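Local coordinates for toxin secretion ATP-binding protein (Vibrio parahaemolyticus RIMD 2210633, PDB 3B79), which is probably an ATP-driven ABC exporter of the toxin-secretion class, represented here by its N-terminal peptidase C39-like domain, at residues S11-S16 against N23-L28; N30-S35 against A48-L53; A94-L99 against V104-P109. One frame throughout, in Å; residues are numbered along the deposited sequence. Where two conformers were deposited one is given.

From the N terminus, contact 1 comes first: helix 7-18 meets the start of helix 25-29 and closes a loop of six residues. Contact 2 follows, closing a twelve-residue excursion as the loop after helix 25-29 is met by the end of helix 44-51. Contact 3 closes the hairpin of strands 93-97 and 106-109, with four residues between its segments. The three lie in series; none nests in or crosses another. Contacts 1 and 2, with centres about 9 Å apart, lie on the same side of the chain's centre and touch where Asn23 ND2 reaches Ala51 O. Contact 3 lies at the sheet edge, its centre about 24 Å from that of contact 2, and Tyr14 of helix 7-18 packs on its Thr97 and Pro105.

Contact 1 of 3, residues S11-S16 against N23-L28; sequences SLIYVS and NSPEAL
The side-chain amide of Asn23 meets Ser16 with its edge: ND2 donates to Ser16 OG over 2.9 Å, nearly straight at 163°, with the hydroxyl oxygen only 5° out of the amide plane. The same ND2 also binds Ala51 O, so two acceptors hold this nitrogen and probably fix the rotation of the amide. In the conformer of Ser16 described here, OG lies anti to the backbone N (chi1 172°), turned toward Asn23, and it bonds as well to Leu21 O in the connecting loop. Beside this polar end lies an apolar patch. Leu12 CD2 and Leu28 CD1 approach tip to tip at 3.8 Å, while in the conformer described the Ile13 and Pro25 side chains cross at about a right angle, Ile13 CD1 lying 3.8 Å from Pro25 CG. Leu28 CD1 faces Leu12 and, in that conformer, Ile13. With its CB directed away from helix 7-18, Ser24 is the N-cap of the short second helix, accepting from Ala27 N at its OG over 3.0 Å. Leu12 also packs on Leu44, Ala47 and Ala48 of helix 44-51, so that a third helix borders the patch. The arrangement is a helix-loop-helix unit in the helical part of a C39-like domain; helix 7-18 also packs against strands 53-59 and 80-88, consistent with the papain-like fold of clan CA.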
ATOM      1  N   SER A  11      -0.599   4.850  -1.453  1.00  9.89           N
ATOM      2  CA  SER A  11      -0.852   3.420  -1.643  1.00 10.23           C
ATOM      3  C   SER A  11      -2.357   3.110  -1.530  1.00  9.85           C
ATOM      4  O   SER A  11      -2.908   2.331  -2.310  1.00 10.30           O
ATOM      5  CB  SER A  11      -0.068   2.601  -0.596  1.00 10.54           C
ATOM      6  OG  SER A  11       1.326   2.814  -0.746  1.00 10.51           O
ATOM      7  N   LEU A  12      -3.032   3.732  -0.549  1.00 10.23           N
ATOM      8  CA  LEU A  12      -4.458   3.473  -0.360  1.00 11.16           C
ATOM      9  C   LEU A  12      -5.275   4.003  -1.536  1.00 11.32           C
ATOM     10  O   LEU A  12      -6.233   3.349  -1.964  1.00 11.35           O
ATOM     11  CB  LEU A  12      -4.918   4.166   0.934  1.00 11.84           C
ATOM     12  CG  LEU A  12      -6.400   4.014   1.244  1.00 14.38           C
ATOM     13  CD1 LEU A  12      -6.799   2.544   1.425  1.00 15.54           C
ATOM     14  CD2 LEU A  12      -6.774   4.855   2.491  1.00 14.52           C
ATOM     15  N   ILE A  13      -4.907   5.170  -2.053  0.60 10.82           N
ATOM     16  CA  ILE A  13      -5.622   5.745  -3.213  0.60 10.74           C
ATOM     17  C   ILE A  13      -5.469   4.826  -4.387  0.60 11.09           C
ATOM     18  O   ILE A  13      -6.464   4.569  -5.099  0.60  9.59           O
ATOM     19  CB  ILE A  13      -5.091   7.150  -3.526  0.60 10.91           C
ATOM     20  CG1 ILE A  13      -5.662   8.142  -2.490  0.60 11.18           C
ATOM     21  CG2 ILE A  13      -5.447   7.597  -4.993  0.60 12.26           C
ATOM     22  CD1 ILE A  13      -7.091   8.494  -2.638  0.60 17.97           C
ATOM     23  N   TYR A  14      -4.268   4.304  -4.612  1.00 11.08           N
ATOM     24  CA  TYR A  14      -4.073   3.364  -5.734  1.00 10.84           C
ATOM     25  C   TYR A  14      -5.024   2.173  -5.562  1.00 10.19           C
ATOM     26  O   TYR A  14      -5.731   1.794  -6.512  1.00 10.93           O
ATOM     27  CB  TYR A  14      -2.611   2.859  -5.833  1.00 11.03           C
ATOM     28  CG  TYR A  14      -2.499   1.831  -6.926  1.00 10.97           C
ATOM     29  CD1 TYR A  14      -2.236   2.218  -8.233  1.00 12.59           C
ATOM     30  CD2 TYR A  14      -2.765   0.486  -6.663  1.00 11.25           C
ATOM     31  CE1 TYR A  14      -2.211   1.265  -9.239  1.00 12.91           C
ATOM     32  CE2 TYR A  14      -2.769  -0.457  -7.678  1.00 12.08           C
ATOM     33  CZ  TYR A  14      -2.499  -0.057  -8.983  1.00 12.58           C
ATOM     34  OH  TYR A  14      -2.509  -1.053  -9.982  1.00 15.84           O
ATOM     35  N   VAL A  15      -5.082   1.568  -4.365  1.00 10.29           N
ATOM     36  CA  VAL A  15      -5.933   0.420  -4.219  1.00 10.87           C
ATOM     37  C   VAL A  15      -7.406   0.775  -4.387  1.00 10.63           C
ATOM     38  O   VAL A  15      -8.182   0.009  -4.984  1.00 11.25           O
ATOM     39  CB  VAL A  15      -5.648  -0.326  -2.880  1.00 10.79           C
ATOM     40  CG1 VAL A  15      -6.628  -1.496  -2.733  1.00 12.86           C
ATOM     41  CG2 VAL A  15      -4.191  -0.788  -2.864  1.00 12.21           C
ATOM     42  N   SER A  16      -7.855   1.888  -3.818  0.60 10.68           N
ATOM     43  CA  SER A  16      -9.244   2.320  -3.970  0.60 10.13           C
ATOM     44  C   SER A  16      -9.608   2.411  -5.457  0.60  9.69           C
ATOM     45  O   SER A  16     -10.631   1.874  -5.878  0.60 11.30           O
ATOM     46  CB  SER A  16      -9.414   3.666  -3.249  0.60 11.29           C
ATOM     47  OG  SER A  16     -10.661   4.272  -3.464  0.60 12.77           O
ATOM     48  N   ASN A  23     -12.569   8.314  -4.641  1.00 32.01           N
ATOM     49  CA  ASN A  23     -12.454   8.883  -3.313  1.00 32.49           C
ATOM     50  C   ASN A  23     -11.402   9.885  -3.452  1.00 32.77           C
ATOM     51  O   ASN A  23     -10.320   9.572  -3.948  1.00 34.25           O
ATOM     52  CB  ASN A  23     -12.006   7.802  -2.333  1.00 32.44           C
ATOM     53  CG  ASN A  23     -13.117   6.869  -1.964  1.00 32.49           C
ATOM     54  OD1 ASN A  23     -14.127   7.288  -1.358  1.00 36.02           O
ATOM     55  ND2 ASN A  23     -12.948   5.584  -2.303  1.00 25.97           N
ATOM     56  N   SER A  24     -11.708  11.105  -3.036  1.00 32.51           N
ATOM     57  CA  SER A  24     -10.690  12.092  -2.979  1.00 32.05           C
ATOM     58  C   SER A  24      -9.762  11.683  -1.832  1.00 31.29           C
ATOM     59  O   SER A  24     -10.224  11.098  -0.824  1.00 29.44           O
ATOM     60  CB  SER A  24     -11.292  13.460  -2.696  1.00 32.24           C
ATOM     61  OG  SER A  24     -12.118  13.435  -1.546  1.00 31.77           O
ATOM     62  N   PRO A  25      -8.463  11.956  -1.986  1.00 31.36           N
ATOM     63  CA  PRO A  25      -7.611  11.895  -0.806  1.00 31.69           C
ATOM     64  C   PRO A  25      -8.219  12.610   0.433  1.00 31.46           C
ATOM     65  O   PRO A  25      -7.958  12.164   1.566  1.00 29.79           O
ATOM     66  CB  PRO A  25      -6.328  12.564  -1.284  1.00 32.51           C
ATOM     67  CG  PRO A  25      -6.289  12.249  -2.801  1.00 33.01           C
ATOM     68  CD  PRO A  25      -7.714  12.304  -3.222  1.00 31.88           C
ATOM     69  N   GLU A  26      -9.000  13.684   0.223  0.60 31.44           N
ATOM     70  CA  GLU A  26      -9.703  14.421   1.300  0.60 31.86           C
ATOM     71  C   GLU A  26     -10.685  13.565   2.098  0.60 30.44           C
ATOM     72  O   GLU A  26     -10.603  13.499   3.333  0.60 30.59           O
ATOM     73  CB  GLU A  26     -10.434  15.687   0.771  0.60 32.24           C
ATOM     74  CG  GLU A  26      -9.780  17.045   1.126  0.60 34.00           C
ATOM     75  CD  GLU A  26     -10.563  18.261   0.593  0.60 34.97           C
ATOM     76  OE1 GLU A  26     -11.819  18.256   0.665  0.60 38.34           O
ATOM     77  OE2 GLU A  26      -9.921  19.233   0.107  0.60 38.75           O
ATOM     78  N   ALA A  27     -11.604  12.902   1.396  1.00 29.01           N
ATOM     79  CA  ALA A  27     -12.559  11.996   2.028  1.00 27.10           C
ATOM     80  C   ALA A  27     -11.836  10.942   2.854  1.00 24.65           C
ATOM     81  O   ALA A  27     -12.300  10.563   3.950  1.00 24.71           O
ATOM     82  CB  ALA A  27     -13.459  11.325   0.975  1.00 27.61           C
ATOM     83  N   LEU A  28     -10.697  10.473   2.353  1.00 21.74           N
ATOM     84  CA  LEU A  28     -10.048   9.340   3.024  1.00 21.20           C
ATOM     85  C   LEU A  28      -9.419   9.703   4.348  1.00 20.91           C
ATOM     86  O   LEU A  28      -9.242   8.846   5.224  1.00 21.78           O
ATOM     87  CB  LEU A  28      -8.963   8.714   2.166  1.00 20.17           C
ATOM     88  CG  LEU A  28      -9.491   8.242   0.823  1.00 23.23           C
ATOM     89  CD1 LEU A  28      -8.460   7.333   0.174  1.00 24.10           C
ATOM     90  CD2 LEU A  28     -10.835   7.577   0.925  1.00 26.11           C
TER

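Contact 2 of 3, residues N30-S35 against A48-L53; sequences NGLPLS and AERAGL
Arg50 reaches from the end of its helix to the backbone of Asn30, where NE donates to Asn30 O over 2.7 Å at an N-H...O angle of 156°. The approach is well aligned on both sides: the donor lies in the carbonyl plane, with a C=O...N angle of 154°, and the oxygen stays close to the guanidinium plane. A second, weak bond runs from Arg50 NH2 to the same Asn30 O at 3.1 Å, so one carbonyl oxygen takes two N-H groups from one edge of the guanidinium. The third nitrogen, NH1, turns back to Arg46 O, one turn earlier in helix 44-51. Held at both places, the flat group has little freedom to rotate. The arm gets there by starting with CG anti to the carbonyl carbon (chi1 -74°) and running extended from CG to NE. Leu32 then covers one face of the guanidinium. Its CD2 stands 3.4 Å above the plane, over the centre, and lies 3.5 Å from Arg50 CZ; the leucine and arginine chains run past one another, oppositely directed. Leu32 also rests on Arg46 and Ala47, which places the loop along the helix. Gly31 bends the chain between carbonyl and leucine with a positive phi. Beyond Arg50 the helix ends in a Schellman motif at Gly52, with Gly52 N bonded to Glu49 O and Leu53 N to Ala48 O at 2.9 Å. The chemistry is that of a charged donor spent on two neutral backbone carbonyls, Asn30 O and Arg46 O, at the surface: the arginine ties an irregular loop to the side of the last turns of helix 44-51.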
ATOM      1  N   ASN A  30     -10.641  12.377   6.208  1.00 23.45           N
ATOM      2  CA  ASN A  30     -11.591  13.249   6.933  1.00 25.19           C
ATOM      3  C   ASN A  30     -11.869  12.786   8.345  1.00 25.13           C
ATOM      4  O   ASN A  30     -12.321  11.666   8.555  1.00 25.35           O
ATOM      5  CB  ASN A  30     -12.928  13.349   6.168  1.00 26.40           C
ATOM      6  CG  ASN A  30     -13.844  14.461   6.725  1.00 29.89           C
ATOM      7  OD1 ASN A  30     -15.058  14.314   6.778  1.00 37.29           O
ATOM      8  ND2 ASN A  30     -13.247  15.559   7.123  1.00 31.72           N
ATOM      9  N   GLY A  31     -11.648  13.676   9.309  1.00 25.75           N
ATOM     10  CA  GLY A  31     -11.891  13.355  10.712  1.00 26.27           C
ATOM     11  C   GLY A  31     -10.835  12.480  11.388  1.00 26.32           C
ATOM     12  O   GLY A  31     -11.048  12.020  12.523  1.00 28.18           O
ATOM     13  N   LEU A  32      -9.713  12.216  10.711  1.00 23.96           N
ATOM     14  CA  LEU A  32      -8.649  11.397  11.307  1.00 22.67           C
ATOM     15  C   LEU A  32      -7.504  12.236  11.869  1.00 22.22           C
ATOM     16  O   LEU A  32      -7.126  13.260  11.322  1.00 22.68           O
ATOM     17  CB  LEU A  32      -8.097  10.416  10.267  1.00 22.50           C
ATOM     18  CG  LEU A  32      -9.146   9.410   9.804  1.00 22.41           C
ATOM     19  CD1 LEU A  32      -8.492   8.534   8.760  1.00 21.93           C
ATOM     20  CD2 LEU A  32      -9.788   8.573  10.914  1.00 25.14           C
ATOM     21  N   PRO A  33      -6.945  11.813  13.021  1.00 21.15           N
ATOM     22  CA  PRO A  33      -5.826  12.561  13.594  1.00 21.20           C
ATOM     23  C   PRO A  33      -4.472  12.228  13.012  1.00 21.02           C
ATOM     24  O   PRO A  33      -3.756  11.334  13.508  1.00 20.00           O
ATOM     25  CB  PRO A  33      -5.855  12.153  15.074  1.00 20.88           C
ATOM     26  CG  PRO A  33      -6.448  10.759  15.036  1.00 22.43           C
ATOM     27  CD  PRO A  33      -7.413  10.714  13.885  1.00 21.89           C
ATOM     28  N   LEU A  34      -4.126  12.909  11.925  1.00 21.31           N
ATOM     29  CA  LEU A  34      -2.862  12.645  11.231  1.00 22.22           C
ATOM     30  C   LEU A  34      -1.580  12.994  12.014  1.00 23.31           C
ATOM     31  O   LEU A  34      -1.576  13.886  12.914  1.00 25.21           O
ATOM     32  CB  LEU A  34      -2.844  13.434   9.895  1.00 22.34           C
ATOM     33  CG  LEU A  34      -4.050  13.227   8.980  1.00 22.57           C
ATOM     34  CD1 LEU A  34      -3.931  14.158   7.732  1.00 23.52           C
ATOM     35  CD2 LEU A  34      -4.177  11.775   8.542  1.00 22.61           C
ATOM     36  N   SER A  35      -0.478  12.324  11.680  1.00 25.18           N
ATOM     37  CA  SER A  35       0.869  12.639  12.225  1.00 26.90           C
ATOM     38  C   SER A  35       1.758  13.348  11.252  1.00 28.21           C
ATOM     39  O   SER A  35       2.131  12.762  10.218  1.00 28.81           O
ATOM     40  CB  SER A  35       1.598  11.348  12.592  1.00 28.15           C
ATOM     41  OG  SER A  35       0.895  10.730  13.626  1.00 29.40           O
ATOM     42  N   ALA A  48      -9.200   3.393   5.101  1.00 12.45           N
ATOM     43  CA  ALA A  48      -9.744   2.424   4.145  1.00 12.56           C
ATOM     44  C   ALA A  48     -11.269   2.337   4.243  1.00 12.65           C
ATOM     45  O   ALA A  48     -11.960   2.274   3.219  1.00 12.49           O
ATOM     46  CB  ALA A  48      -9.103   1.068   4.370  1.00 12.83           C
ATOM     47  N   GLU A  49     -11.794   2.348   5.480  0.50 12.82           N
ATOM     48  CA  GLU A  49     -13.245   2.325   5.664  0.50 13.42           C
ATOM     49  C   GLU A  49     -13.885   3.487   4.922  0.50 14.19           C
ATOM     50  O   GLU A  49     -14.893   3.316   4.242  0.50 15.33           O
ATOM     51  CB  GLU A  49     -13.612   2.383   7.152  0.50 13.89           C
ATOM     52  CG  GLU A  49     -15.122   2.104   7.418  0.50 11.90           C
ATOM     53  CD  GLU A  49     -16.032   3.350   7.277  0.50 16.44           C
ATOM     54  OE1 GLU A  49     -15.539   4.487   7.410  0.50 17.50           O
ATOM     55  OE2 GLU A  49     -17.264   3.189   7.037  0.50 20.55           O
ATOM     56  N   ARG A  50     -13.274   4.659   5.018  1.00 14.79           N
ATOM     57  CA  ARG A  50     -13.833   5.858   4.359  1.00 15.91           C
ATOM     58  C   ARG A  50     -13.803   5.730   2.851  1.00 16.85           C
ATOM     59  O   ARG A  50     -14.544   6.425   2.149  1.00 19.40           O
ATOM     60  CB  ARG A  50     -13.041   7.093   4.779  1.00 17.14           C
ATOM     61  CG  ARG A  50     -13.366   7.519   6.203  1.00 18.24           C
ATOM     62  CD  ARG A  50     -12.221   8.334   6.782  1.00 20.98           C
ATOM     63  NE  ARG A  50     -12.590   9.016   8.033  1.00 21.77           N
ATOM     64  CZ  ARG A  50     -12.871   8.436   9.215  1.00 25.60           C
ATOM     65  NH1 ARG A  50     -12.823   7.117   9.396  1.00 25.12           N
ATOM     66  NH2 ARG A  50     -13.214   9.195  10.246  1.00 26.37           N
ATOM     67  N   ALA A  51     -12.915   4.875   2.342  1.00 15.79           N
ATOM     68  CA  ALA A  51     -12.850   4.593   0.902  1.00 16.77           C
ATOM     69  C   ALA A  51     -13.858   3.517   0.426  1.00 16.23           C
ATOM     70  O   ALA A  51     -14.059   3.374  -0.784  1.00 18.88           O
ATOM     71  CB  ALA A  51     -11.444   4.152   0.545  1.00 16.62           C
ATOM     72  N   GLY A  52     -14.466   2.754   1.337  1.00 15.22           N
ATOM     73  CA  GLY A  52     -15.319   1.611   1.009  1.00 15.12           C
ATOM     74  C   GLY A  52     -14.508   0.351   0.954  1.00 13.98           C
ATOM     75  O   GLY A  52     -14.974  -0.639   0.357  1.00 15.71           O
ATOM     76  N   LEU A  53     -13.342   0.346   1.623  1.00 13.10           N
ATOM     77  CA  LEU A  53     -12.453  -0.819   1.685  1.00 13.14           C
ATOM     78  C   LEU A  53     -12.320  -1.316   3.129  1.00 12.98           C
ATOM     79  O   LEU A  53     -12.724  -0.631   4.054  1.00 14.56           O
ATOM     80  CB  LEU A  53     -11.045  -0.446   1.154  1.00 13.64           C
ATOM     81  CG  LEU A  53     -10.972   0.016  -0.319  1.00 13.83           C
ATOM     82  CD1 LEU A  53      -9.624   0.640  -0.574  1.00 16.54           C
ATOM     83  CD2 LEU A  53     -11.278  -1.143  -1.256  1.00 16.63           C
TER

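Contact 3 of 3, residues A94-L99 against V104-P109; sequences AEVTTL and VPISIP
Val96 and Ile108 meet at the apolar centre of the pair, their side chains crossing at about a right angle with Val96 CG2 3.8 Å from Ile108 CD1. CG1 of Ile108 sits between its backbone N and carbonyl carbon (chi1 65°), which folds the chain over the neighbouring strand. The same Val96 methyl borders Ile106, CG2 to CG1 at 4.2 Å, and Ala94 CB completes the patch 4.3 Å from Ile108 CG1. Leu113 of helix 110-116 packs on Ala94, Val96 and Ile108, covering part of this face. The backbones form a beta hairpin whose second strand, 106-109, is one of the two edge strands of the antiparallel sheet within this chain; the short strand axes stand at 126°, a strong twist. Ala94 with Ile108 and Val96 with Ile106 are hydrogen-bonded pairs, each with two reciprocal bonds: Ala94 N reaches Ile108 O at 2.8 Å, and Val96 N reaches Ile106 O at 2.9 Å. Between them Glu95 and Ser107 form a non-hydrogen-bonded pair. Toward the turn, Thr97 and Pro105 lie alongside each other, with Thr97 OG1 3.5 Å from Pro105 CG; that hydroxyl bonds to Asn85 of the adjoining strand. The Glu95 chain bends at chi2 so that its CG passes 3.8 Å from Pro105 CB and its carboxylate turns back over the partner strand. There, in the conformers described, Ser107 OG donates to Glu95 OE2 at 2.7 Å, on the syn side and 18° out of the carboxylate plane.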
ATOM      1  N   ALA A  94       9.729  -7.521  -8.795  1.00 12.56           N
ATOM      2  CA  ALA A  94       8.440  -7.201  -8.192  1.00 12.66           C
ATOM      3  C   ALA A  94       7.853  -6.031  -8.930  1.00 12.22           C
ATOM      4  O   ALA A  94       8.593  -5.123  -9.345  1.00 14.09           O
ATOM      5  CB  ALA A  94       8.603  -6.844  -6.679  1.00 13.71           C
ATOM      6  N   GLU A  95       6.543  -6.035  -9.091  0.60 11.30           N
ATOM      7  CA  GLU A  95       5.857  -4.876  -9.602  0.60 11.20           C
ATOM      8  C   GLU A  95       5.232  -4.163  -8.414  0.60 10.56           C
ATOM      9  O   GLU A  95       4.509  -4.794  -7.617  0.60 10.76           O
ATOM     10  CB  GLU A  95       4.787  -5.255 -10.618  0.60 11.84           C
ATOM     11  CG  GLU A  95       4.402  -4.159 -11.581  0.60 16.24           C
ATOM     12  CD  GLU A  95       5.386  -3.988 -12.731  0.60 18.25           C
ATOM     13  OE1 GLU A  95       5.283  -2.967 -13.433  0.60 22.47           O
ATOM     14  OE2 GLU A  95       6.292  -4.813 -12.899  0.60 19.62           O
ATOM     15  N   VAL A  96       5.600  -2.896  -8.265  1.00  9.68           N
ATOM     16  CA  VAL A  96       5.177  -2.085  -7.128  1.00 10.03           C
ATOM     17  C   VAL A  96       4.670  -0.729  -7.589  1.00  9.28           C
ATOM     18  O   VAL A  96       5.035  -0.265  -8.688  1.00 10.22           O
ATOM     19  CB  VAL A  96       6.334  -1.861  -6.098  1.00 10.83           C
ATOM     20  CG1 VAL A  96       6.713  -3.182  -5.454  1.00 12.03           C
ATOM     21  CG2 VAL A  96       7.530  -1.199  -6.785  1.00 11.56           C
ATOM     22  N   THR A  97       3.853  -0.061  -6.778  1.00 10.37           N
ATOM     23  CA  THR A  97       3.449   1.299  -7.084  1.00 10.34           C
ATOM     24  C   THR A  97       3.946   2.126  -5.925  1.00  9.81           C
ATOM     25  O   THR A  97       3.573   1.881  -4.768  1.00 10.12           O
ATOM     26  CB  THR A  97       1.932   1.404  -7.274  1.00 10.82           C
ATOM     27  OG1 THR A  97       1.510   0.418  -8.215  1.00 11.89           O
ATOM     28  CG2 THR A  97       1.501   2.753  -7.811  1.00 12.30           C
ATOM     29  N   THR A  98       4.797   3.105  -6.223  1.00 11.51           N
ATOM     30  CA  THR A  98       5.490   3.846  -5.173  1.00 12.10           C
ATOM     31  C   THR A  98       5.063   5.300  -5.167  1.00 11.76           C
ATOM     32  O   THR A  98       4.410   5.787  -6.092  1.00 12.18           O
ATOM     33  CB  THR A  98       7.010   3.780  -5.360  1.00 12.45           C
ATOM     34  OG1 THR A  98       7.369   4.524  -6.545  1.00 13.17           O
ATOM     35  CG2 THR A  98       7.486   2.326  -5.500  1.00 14.24           C
ATOM     36  N   LEU A  99       5.478   6.055  -4.130  1.00 12.93           N
ATOM     37  CA  LEU A  99       5.153   7.451  -4.124  1.00 14.78           C
ATOM     38  C   LEU A  99       5.721   8.168  -5.366  1.00 13.56           C
ATOM     39  O   LEU A  99       5.049   9.045  -5.941  1.00 15.48           O
ATOM     40  CB  LEU A  99       5.735   8.080  -2.858  1.00 16.61           C
ATOM     41  CG  LEU A  99       5.238   9.472  -2.514  1.00 18.70           C
ATOM     42  CD1 LEU A  99       3.726   9.539  -2.354  1.00 19.27           C
ATOM     43  CD2 LEU A  99       5.912   9.943  -1.196  1.00 19.17           C
ATOM     44  N   VAL A 104       1.350   4.585 -11.334  1.00 10.95           N
ATOM     45  CA  VAL A 104       1.806   3.664 -12.358  1.00 10.52           C
ATOM     46  C   VAL A 104       2.658   2.572 -11.710  1.00 10.22           C
ATOM     47  O   VAL A 104       3.688   2.862 -11.120  1.00 10.95           O
ATOM     48  CB  VAL A 104       2.651   4.409 -13.405  1.00 11.47           C
ATOM     49  CG1 VAL A 104       3.168   3.455 -14.481  1.00 12.85           C
ATOM     50  CG2 VAL A 104       1.842   5.572 -14.062  1.00 12.98           C
ATOM     51  N   PRO A 105       2.248   1.313 -11.830  1.00 10.29           N
ATOM     52  CA  PRO A 105       3.103   0.229 -11.315  1.00 10.48           C
ATOM     53  C   PRO A 105       4.387   0.157 -12.124  1.00 10.32           C
ATOM     54  O   PRO A 105       4.372   0.336 -13.370  1.00 11.58           O
ATOM     55  CB  PRO A 105       2.229  -1.033 -11.491  1.00 12.01           C
ATOM     56  CG  PRO A 105       0.805  -0.493 -11.566  1.00 12.69           C
ATOM     57  CD  PRO A 105       0.966   0.801 -12.364  1.00 12.09           C
ATOM     58  N   ILE A 106       5.493  -0.127 -11.421  1.00 10.33           N
ATOM     59  CA  ILE A 106       6.800  -0.259 -12.044  1.00 11.19           C
ATOM     60  C   ILE A 106       7.485  -1.542 -11.587  1.00 10.63           C
ATOM     61  O   ILE A 106       7.182  -2.071 -10.534  1.00 11.58           O
ATOM     62  CB  ILE A 106       7.701   0.984 -11.713  1.00 11.43           C
ATOM     63  CG1 ILE A 106       7.763   1.186 -10.180  1.00 14.23           C
ATOM     64  CG2 ILE A 106       7.151   2.221 -12.412  1.00 12.31           C
ATOM     65  CD1 ILE A 106       8.920   2.033  -9.699  1.00 15.43           C
ATOM     66  N   SER A 107       8.451  -1.996 -12.368  0.50 11.91           N
ATOM     67  CA  SER A 107       9.251  -3.158 -12.061  0.50 12.24           C
ATOM     68  C   SER A 107      10.456  -2.747 -11.248  0.50 12.62           C
ATOM     69  O   SER A 107      11.129  -1.721 -11.535  0.50 13.90           O
ATOM     70  CB  SER A 107       9.729  -3.800 -13.365  0.50 13.47           C
ATOM     71  OG  SER A 107       8.620  -4.188 -14.168  0.50 16.09           O
ATOM     72  N   ILE A 108      10.745  -3.546 -10.226  1.00 12.62           N
ATOM     73  CA  ILE A 108      11.995  -3.382  -9.503  1.00 13.25           C
ATOM     74  C   ILE A 108      12.604  -4.713  -9.139  1.00 11.91           C
ATOM     75  O   ILE A 108      11.903  -5.731  -9.042  1.00 12.85           O
ATOM     76  CB  ILE A 108      11.800  -2.551  -8.221  1.00 14.56           C
ATOM     77  CG1 ILE A 108      10.917  -3.280  -7.240  1.00 14.19           C
ATOM     78  CG2 ILE A 108      11.262  -1.133  -8.563  1.00 16.07           C
ATOM     79  CD1 ILE A 108      10.931  -2.644  -5.848  1.00 16.28           C
ATOM     80  N   PRO A 109      13.911  -4.755  -8.894  1.00 12.23           N
ATOM     81  CA  PRO A 109      14.521  -6.028  -8.488  1.00 11.75           C
ATOM     82  C   PRO A 109      13.937  -6.511  -7.154  1.00 11.75           C
ATOM     83  O   PRO A 109      13.789  -5.732  -6.192  1.00 12.16           O
ATOM     84  CB  PRO A 109      16.010  -5.670  -8.341  1.00 12.97           C
ATOM     85  CG  PRO A 109      16.181  -4.530  -9.319  1.00 12.68           C
ATOM     86  CD  PRO A 109      14.919  -3.698  -9.122  1.00 12.86           C
TER